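Local coordinates for protein 3-ketosteroid-delta4-5alpha-dehydrogenase (PDB 4AT2) that uses a flavin-adenine dinucleotide cofactor to dehydrogenate 3-ketosteroids, introducing the delta-4 double bond during steroid catabolism, at residues D352-Y364 and P430-T444. Residues are numbered along the deposited sequence; the frame is centred on the assembly and turned at random.
Sequences DNQAFLIIDEASY and PIGTPVAALDLRGFT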
ATOM      1  N   ASP A 352      -2.137 -10.024  11.185  0.50 10.68           N
ATOM      2  CA  ASP A 352      -3.419  -9.421  11.576  0.50 11.21           C
ATOM      3  C   ASP A 352      -3.357  -8.745  12.944  0.50 11.12           C
ATOM      4  O   ASP A 352      -4.330  -8.750  13.704  0.50 11.09           O
ATOM      5  CB  ASP A 352      -4.543 -10.459  11.540  0.50 11.90           C
ATOM      6  CG  ASP A 352      -5.912  -9.824  11.480  0.50 12.48           C
ATOM      7  OD1 ASP A 352      -6.043  -8.749  10.855  0.50 13.08           O
ATOM      8  OD2 ASP A 352      -6.861 -10.395  12.057  0.50 13.11           O
ATOM      9  N   ASN A 353      -2.188  -8.186  13.245  1.00 10.90           N
ATOM     10  CA  ASN A 353      -1.932  -7.446  14.486  1.00 10.90           C
ATOM     11  C   ASN A 353      -2.014  -8.295  15.766  1.00 10.89           C
ATOM     12  O   ASN A 353      -2.138  -7.747  16.858  1.00 10.60           O
ATOM     13  CB  ASN A 353      -2.861  -6.224  14.590  1.00 11.24           C
ATOM     14  CG  ASN A 353      -2.226  -5.064  15.315  1.00 11.44           C
ATOM     15  OD1 ASN A 353      -0.997  -4.979  15.419  1.00 12.02           O
ATOM     16  ND2 ASN A 353      -3.060  -4.143  15.811  1.00 11.62           N
ATOM     17  N   GLN A 354      -1.938  -9.618  15.616  1.00 11.19           N
ATOM     18  CA  GLN A 354      -2.033 -10.540  16.755  1.00 12.17           C
ATOM     19  C   GLN A 354      -0.675 -11.116  17.071  1.00 11.37           C
ATOM     20  O   GLN A 354      -0.066 -11.761  16.203  1.00 12.07           O
ATOM     21  CB  GLN A 354      -2.959 -11.721  16.443  1.00 13.56           C
ATOM     22  CG  GLN A 354      -4.271 -11.339  15.801  1.00 16.32           C
ATOM     23  CD  GLN A 354      -5.145 -10.571  16.740  1.00 18.62           C
ATOM     24  OE1 GLN A 354      -5.665 -11.121  17.712  1.00 21.85           O
ATOM     25  NE2 GLN A 354      -5.337  -9.290  16.451  1.00 20.11           N
ATOM     26  N   ALA A 355      -0.202 -10.899  18.297  1.00 10.61           N
ATOM     27  CA  ALA A 355       1.077 -11.453  18.737  1.00 10.03           C
ATOM     28  C   ALA A 355       1.052 -11.754  20.220  1.00  9.80           C
ATOM     29  O   ALA A 355       0.361 -11.083  20.981  1.00  9.44           O
ATOM     30  CB  ALA A 355       2.213 -10.477  18.428  1.00 10.18           C
ATOM     31  N   PHE A 356       1.820 -12.763  20.618  1.00  9.63           N
ATOM     32  CA  PHE A 356       2.033 -13.074  22.023  1.00  9.55           C
ATOM     33  C   PHE A 356       3.503 -13.333  22.211  1.00  9.36           C
ATOM     34  O   PHE A 356       4.140 -13.912  21.325  1.00  9.21           O
ATOM     35  CB  PHE A 356       1.282 -14.353  22.427  1.00 10.12           C
ATOM     36  CG  PHE A 356      -0.186 -14.330  22.122  1.00 10.72           C
ATOM     37  CD1 PHE A 356      -1.089 -13.786  23.026  1.00 11.06           C
ATOM     38  CD2 PHE A 356      -0.667 -14.868  20.931  1.00 11.01           C
ATOM     39  CE1 PHE A 356      -2.447 -13.776  22.746  1.00 11.69           C
ATOM     40  CE2 PHE A 356      -2.027 -14.860  20.644  1.00 11.52           C
ATOM     41  CZ  PHE A 356      -2.919 -14.323  21.565  1.00 11.77           C
ATOM     42  N   LEU A 357       4.050 -12.916  23.352  1.00  9.13           N
ATOM     43  CA  LEU A 357       5.421 -13.288  23.701  1.00  9.11           C
ATOM     44  C   LEU A 357       5.382 -14.457  24.673  1.00  9.18           C
ATOM     45  O   LEU A 357       4.825 -14.351  25.775  1.00  9.56           O
ATOM     46  CB  LEU A 357       6.218 -12.100  24.299  1.00  9.10           C
ATOM     47  CG  LEU A 357       7.694 -12.443  24.582  1.00  9.12           C
ATOM     48  CD1 LEU A 357       8.478 -12.577  23.277  1.00  9.00           C
ATOM     49  CD2 LEU A 357       8.352 -11.414  25.499  1.00  9.35           C
ATOM     50  N   ILE A 358       5.972 -15.572  24.246  1.00  8.95           N
ATOM     51  CA  ILE A 358       6.085 -16.771  25.081  1.00  9.07           C
ATOM     52  C   ILE A 358       7.484 -16.738  25.688  1.00  9.17           C
ATOM     53  O   ILE A 358       8.483 -16.649  24.964  1.00  9.05           O
ATOM     54  CB  ILE A 358       5.891 -18.068  24.261  1.00  8.87           C
ATOM     55  CG1 ILE A 358       4.657 -17.965  23.340  1.00  8.88           C
ATOM     56  CG2 ILE A 358       5.834 -19.273  25.200  1.00  9.06           C
ATOM     57  CD1 ILE A 358       3.339 -17.749  24.077  1.00  9.23           C
ATOM     58  N   ILE A 359       7.555 -16.765  27.013  1.00  9.40           N
ATOM     59  CA  ILE A 359       8.833 -16.555  27.692  1.00  9.84           C
ATOM     60  C   ILE A 359       8.841 -17.284  29.024  1.00 10.50           C
ATOM     61  O   ILE A 359       7.825 -17.269  29.751  1.00 10.49           O
ATOM     62  CB  ILE A 359       9.105 -15.030  27.852  1.00  9.83           C
ATOM     63  CG1 ILE A 359      10.513 -14.763  28.415  1.00  9.93           C
ATOM     64  CG2 ILE A 359       7.983 -14.348  28.647  1.00 10.05           C
ATOM     65  CD1 ILE A 359      10.981 -13.320  28.249  1.00  9.84           C
ATOM     66  N   ASP A 360       9.950 -17.955  29.342  1.00 10.79           N
ATOM     67  CA  ASP A 360      10.013 -18.625  30.636  1.00 12.08           C
ATOM     68  C   ASP A 360      10.271 -17.612  31.747  1.00 12.81           C
ATOM     69  O   ASP A 360      10.720 -16.485  31.502  1.00 12.48           O
ATOM     70  CB  ASP A 360      10.941 -19.862  30.669  1.00 12.24           C
ATOM     71  CG  ASP A 360      12.407 -19.540  30.428  1.00 12.66           C
ATOM     72  OD1 ASP A 360      12.939 -18.576  30.998  1.00 12.70           O
ATOM     73  OD2 ASP A 360      13.047 -20.312  29.696  1.00 13.34           O
ATOM     74  N   GLU A 361       9.927 -18.001  32.966  1.00 14.12           N
ATOM     75  CA  GLU A 361       9.948 -17.070  34.081  1.00 15.76           C
ATOM     76  C   GLU A 361      11.348 -16.494  34.310  1.00 15.20           C
ATOM     77  O   GLU A 361      11.495 -15.287  34.492  1.00 15.74           O
ATOM     78  CB  GLU A 361       9.385 -17.779  35.315  1.00 17.97           C
ATOM     79  CG  GLU A 361       9.654 -17.190  36.685  1.00 21.29           C
ATOM     80  CD  GLU A 361       8.989 -18.054  37.743  1.00 23.82           C
ATOM     81  OE1 GLU A 361       7.739 -18.047  37.807  1.00 26.28           O
ATOM     82  OE2 GLU A 361       9.701 -18.791  38.455  1.00 26.30           O
ATOM     83  N   ALA A 362      12.374 -17.344  34.272  1.00 14.61           N
ATOM     84  CA  ALA A 362      13.748 -16.887  34.481  1.00 14.12           C
ATOM     85  C   ALA A 362      14.160 -15.880  33.409  1.00 13.45           C
ATOM     86  O   ALA A 362      14.837 -14.890  33.707  1.00 13.44           O
ATOM     87  CB  ALA A 362      14.722 -18.060  34.511  1.00 14.32           C
ATOM     88  N   SER A 363      13.759 -16.131  32.161  1.00 12.57           N
ATOM     89  CA  SER A 363      14.117 -15.223  31.068  1.00 12.00           C
ATOM     90  C   SER A 363      13.369 -13.898  31.164  1.00 11.77           C
ATOM     91  O   SER A 363      13.914 -12.837  30.840  1.00 11.43           O
ATOM     92  CB  SER A 363      13.850 -15.873  29.713  1.00 11.46           C
ATOM     93  OG  SER A 363      14.710 -16.973  29.525  1.00 11.40           O
ATOM     94  N   TYR A 364      12.119 -13.958  31.608  1.00 12.06           N
ATOM     95  CA  TYR A 364      11.365 -12.743  31.833  1.00 12.45           C
ATOM     96  C   TYR A 364      12.057 -11.886  32.903  1.00 13.11           C
ATOM     97  O   TYR A 364      12.242 -10.677  32.706  1.00 12.90           O
ATOM     98  CB  TYR A 364       9.902 -13.025  32.213  1.00 12.41           C
ATOM     99  CG  TYR A 364       9.132 -11.737  32.347  1.00 12.46           C
ATOM    100  CD1 TYR A 364       9.162 -11.007  33.542  1.00 12.94           C
ATOM    101  CD2 TYR A 364       8.440 -11.207  31.263  1.00 12.33           C
ATOM    102  CE1 TYR A 364       8.493  -9.798  33.656  1.00 13.03           C
ATOM    103  CE2 TYR A 364       7.756 -10.005  31.372  1.00 12.37           C
ATOM    104  CZ  TYR A 364       7.797  -9.306  32.571  1.00 12.90           C
ATOM    105  OH  TYR A 364       7.133  -8.110  32.695  1.00 13.16           O
ATOM    106  N   PRO A 430      16.599 -23.195  24.743  1.00  9.97           N
ATOM    107  CA  PRO A 430      15.248 -23.711  24.941  1.00 10.17           C
ATOM    108  C   PRO A 430      14.414 -22.875  25.899  1.00 10.35           C
ATOM    109  O   PRO A 430      14.938 -22.292  26.860  1.00 10.75           O
ATOM    110  CB  PRO A 430      15.488 -25.108  25.527  1.00 10.16           C
ATOM    111  CG  PRO A 430      16.822 -25.508  24.967  1.00  9.96           C
ATOM    112  CD  PRO A 430      17.624 -24.235  24.975  1.00 10.03           C
ATOM    113  N   ILE A 431      13.124 -22.799  25.601  1.00 10.40           N
ATOM    114  CA  ILE A 431      12.170 -22.205  26.527  0.50 10.61           C
ATOM    115  C   ILE A 431      11.890 -23.205  27.636  1.00 11.00           C
ATOM    116  O   ILE A 431      11.492 -24.352  27.371  1.00 11.15           O
ATOM    117  CB  ILE A 431      10.862 -21.824  25.818  0.50 10.44           C
ATOM    118  CG1 ILE A 431      11.146 -20.846  24.683  0.50 10.24           C
ATOM    119  CG2 ILE A 431       9.873 -21.213  26.810  0.50 10.52           C
ATOM    120  CD1 ILE A 431       9.962 -20.645  23.779  0.50  9.95           C
ATOM    121  N   GLY A 432      12.125 -22.777  28.876  1.00 11.42           N
ATOM    122  CA  GLY A 432      11.914 -23.623  30.048  1.00 12.37           C
ATOM    123  C   GLY A 432      10.547 -23.462  30.689  1.00 13.04           C
ATOM    124  O   GLY A 432       9.582 -23.010  30.050  1.00 12.92           O
ATOM    125  N   THR A 433      10.473 -23.842  31.963  1.00 14.15           N
ATOM    126  CA  THR A 433       9.241 -23.742  32.748  1.00 15.17           C
ATOM    127  C   THR A 433       9.580 -23.202  34.147  1.00 15.46           C
ATOM    128  O   THR A 433      10.722 -23.331  34.590  1.00 16.36           O
ATOM    129  CB  THR A 433       8.534 -25.109  32.872  1.00 15.95           C
ATOM    130  OG1 THR A 433       9.429 -26.051  33.473  1.00 17.56           O
ATOM    131  CG2 THR A 433       8.062 -25.628  31.500  1.00 15.95           C
ATOM    132  N   PRO A 434       8.621 -22.547  34.833  1.00 15.35           N
ATOM    133  CA  PRO A 434       7.283 -22.186  34.384  1.00 14.90           C
ATOM    134  C   PRO A 434       7.380 -21.223  33.215  1.00 14.14           C
ATOM    135  O   PRO A 434       8.435 -20.605  32.988  1.00 13.83           O
ATOM    136  CB  PRO A 434       6.656 -21.478  35.597  1.00 15.52           C
ATOM    137  CG  PRO A 434       7.593 -21.678  36.729  1.00 16.17           C
ATOM    138  CD  PRO A 434       8.942 -21.946  36.144  1.00 15.85           C
ATOM    139  N   VAL A 435       6.290 -21.120  32.465  1.00 13.50           N
ATOM    140  CA  VAL A 435       6.283 -20.370  31.225  1.00 12.87           C
ATOM    141  C   VAL A 435       5.148 -19.359  31.286  1.00 12.85           C
ATOM    142  O   VAL A 435       4.106 -19.621  31.896  1.00 13.65           O
ATOM    143  CB  VAL A 435       6.207 -21.342  30.001  1.00 12.64           C
ATOM    144  CG1 VAL A 435       4.951 -22.217  30.039  1.00 12.88           C
ATOM    145  CG2 VAL A 435       6.384 -20.608  28.674  1.00 12.79           C
ATOM    146  N   ALA A 436       5.367 -18.197  30.683  1.00 11.80           N
ATOM    147  CA  ALA A 436       4.384 -17.115  30.684  1.00 11.68           C
ATOM    148  C   ALA A 436       4.092 -16.652  29.259  1.00 11.05           C
ATOM    149  O   ALA A 436       4.876 -16.895  28.347  1.00 10.54           O
ATOM    150  CB  ALA A 436       4.901 -15.953  31.511  1.00 11.76           C
ATOM    151  N   ALA A 437       2.954 -15.992  29.072  1.00 10.95           N
ATOM    152  CA  ALA A 437       2.655 -15.359  27.792  1.00 10.67           C
ATOM    153  C   ALA A 437       2.201 -13.929  28.013  1.00 10.72           C
ATOM    154  O   ALA A 437       1.336 -13.653  28.854  1.00 10.92           O
ATOM    155  CB  ALA A 437       1.607 -16.144  27.019  1.00 10.63           C
ATOM    156  N   LEU A 438       2.801 -13.015  27.264  1.00 10.44           N
ATOM    157  CA  LEU A 438       2.362 -11.629  27.223  1.00 10.66           C
ATOM    158  C   LEU A 438       1.368 -11.488  26.083  1.00 10.63           C
ATOM    159  O   LEU A 438       1.628 -11.952  24.973  1.00 10.24           O
ATOM    160  CB  LEU A 438       3.545 -10.692  26.949  1.00 10.70           C
ATOM    161  CG  LEU A 438       4.552 -10.362  28.056  1.00 10.90           C
ATOM    162  CD1 LEU A 438       5.249 -11.611  28.599  1.00 11.19           C
ATOM    163  CD2 LEU A 438       5.570  -9.363  27.498  1.00 10.82           C
ATOM    164  N   ASP A 439       0.241 -10.834  26.364  1.00 10.80           N
ATOM    165  CA  ASP A 439      -0.758 -10.525  25.337  1.00 11.03           C
ATOM    166  C   ASP A 439      -0.356  -9.250  24.599  1.00 11.01           C
ATOM    167  O   ASP A 439      -0.458  -8.146  25.140  1.00 11.42           O
ATOM    168  CB  ASP A 439      -2.136 -10.351  25.986  1.00 11.65           C
ATOM    169  CG  ASP A 439      -3.259 -10.240  24.974  1.00 12.04           C
ATOM    170  OD1 ASP A 439      -2.983 -10.131  23.758  1.00 11.64           O
ATOM    171  OD2 ASP A 439      -4.433 -10.255  25.411  1.00 13.24           O
ATOM    172  N   LEU A 440       0.120  -9.418  23.368  1.00 10.82           N
ATOM    173  CA  LEU A 440       0.616  -8.299  22.575  1.00 10.77           C
ATOM    174  C   LEU A 440      -0.254  -8.105  21.337  1.00 11.09           C
ATOM    175  O   LEU A 440       0.213  -7.645  20.294  1.00 11.06           O
ATOM    176  CB  LEU A 440       2.093  -8.508  22.205  1.00 10.51           C
ATOM    177  CG  LEU A 440       3.040  -8.666  23.400  1.00 10.53           C
ATOM    178  CD1 LEU A 440       4.458  -9.005  22.946  1.00 10.39           C
ATOM    179  CD2 LEU A 440       3.051  -7.403  24.234  1.00 11.01           C
ATOM    180  N   ARG A 441      -1.528  -8.472  21.458  1.00 11.55           N
ATOM    181  CA  ARG A 441      -2.514  -8.158  20.419  1.00 12.00           C
ATOM    182  C   ARG A 441      -2.847  -6.672  20.463  1.00 12.25           C
ATOM    183  O   ARG A 441      -3.063  -6.112  21.536  1.00 12.52           O
ATOM    184  CB  ARG A 441      -3.768  -9.009  20.604  1.00 12.70           C
ATOM    185  CG  ARG A 441      -3.495 -10.485  20.370  1.00 13.70           C
ATOM    186  CD  ARG A 441      -4.698 -11.346  20.697  1.00 14.85           C
ATOM    187  NE  ARG A 441      -5.018 -11.314  22.114  1.00 16.23           N
ATOM    188  CZ  ARG A 441      -5.915 -12.117  22.680  1.00 17.58           C
ATOM    189  NH1 ARG A 441      -6.565 -13.006  21.937  1.00 18.48           N
ATOM    190  NH2 ARG A 441      -6.162 -12.033  23.980  1.00 18.21           N
ATOM    191  N   GLY A 442      -2.853  -6.023  19.297  1.00 11.89           N
ATOM    192  CA  GLY A 442      -3.151  -4.588  19.235  1.00 12.21           C
ATOM    193  C   GLY A 442      -2.109  -3.695  19.892  1.00 12.26           C
ATOM    194  O   GLY A 442      -2.442  -2.688  20.532  1.00 12.87           O
ATOM    195  N   PHE A 443      -0.838  -4.047  19.708  1.00 11.91           N
ATOM    196  CA  PHE A 443       0.267  -3.310  20.311  1.00 11.98           C
ATOM    197  C   PHE A 443       1.045  -2.449  19.317  1.00 11.48           C
ATOM    198  O   PHE A 443       2.147  -1.995  19.605  1.00 11.45           O
ATOM    199  CB  PHE A 443       1.216  -4.278  21.033  1.00 12.93           C
ATOM    200  CG  PHE A 443       0.973  -4.362  22.511  1.00 14.07           C
ATOM    201  CD1 PHE A 443      -0.246  -4.823  23.001  1.00 14.50           C
ATOM    202  CD2 PHE A 443       1.960  -3.971  23.408  1.00 14.65           C
ATOM    203  CE1 PHE A 443      -0.480  -4.905  24.372  1.00 15.53           C
ATOM    204  CE2 PHE A 443       1.728  -4.045  24.776  1.00 15.29           C
ATOM    205  CZ  PHE A 443       0.513  -4.512  25.251  1.00 15.58           C
ATOM    206  N   THR A 444       0.451  -2.191  18.159  1.00 10.84           N
ATOM    207  CA  THR A 444       1.138  -1.400  17.148  1.00 10.67           C
ATOM    208  C   THR A 444       0.504  -0.030  16.957  1.00 11.22           C
ATOM    209  O   THR A 444      -0.684   0.172  17.230  1.00 11.44           O
ATOM    210  CB  THR A 444       1.167  -2.134  15.797  1.00 10.09           C
ATOM    211  OG1 THR A 444      -0.174  -2.426  15.392  1.00  9.78           O
ATOM    212  CG2 THR A 444       1.977  -3.438  15.906  1.00  9.82           C
TER
HETATM  213  O   HOH W   1       0.237  -6.014  18.011  1.00 10.02           O
HETATM  214  O   HOH W   2      -2.781  -1.627  17.188  1.00 11.35           O
HETATM  215  O   HOH W   3      -5.894 -13.847  18.648  1.00 31.39           O
HETATM  216  O   HOH W   4      14.805 -19.644  27.609  1.00 19.03           O
HETATM  217  O   HOH W   5      11.845 -20.307  34.317  1.00 24.00           O
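L357 and I359 pair with L438 and A436 through reciprocal N-H to O bonds, the core of an antiparallel strand pair; L357 O takes L438 N at 2.8 Å. The pairing continues with L440 N to A355 O and G442 N to N353 O (3.1 Å) at one end, and E361 N to P434 O at the other.

Side-chain hydrogen bonds close both ends of the pairing. D360, last residue of its strand and N-cap of the helix that follows, splits its carboxylate: OD1 receives both S363 N and S363 OG, while OD2 offers its anti lone pair to G432 N at 2.8 Å. Its CG sits between the backbone N and the carbonyl carbon (chi1 64°), which lets one group serve the helix start and the loop 430-434 together. Replacing D360 by alanine removes both oxygens and would probably leave G432 N, S363 N and S363 OG without this acceptor, so that the helix start would lose its side-chain cap and its tie to the loop. At the far end T444 OG1 donates to N353 OD1 at 2.7 Å, tilted from the amide plane.

Charge and aromatic contacts meet at R441. It grips D439 side-on, NE to OD1 and NH2 to OD2 (2.9 Å), and F356 CE1 lies over one face of the guanidinium, 3.6 Å from NE, with the two planes 52° apart. K382 also bridges D439 OD2.

Apolar pairs lie on both faces of the sheet. L357 and L438 lie side by side, CD2 to CD2 4.0 Å, and L440 CD1 touches L357 CB; on the other face I358 CD1 meets A437 CB.

The pair forms the middle of a four-stranded antiparallel sheet, with strand 324-326 beside 356-360 and strand 383-385 beside 435-439; helix 401-413 packs against I358, and T444 opens strand 444-452, its side chain touching strand 309-313.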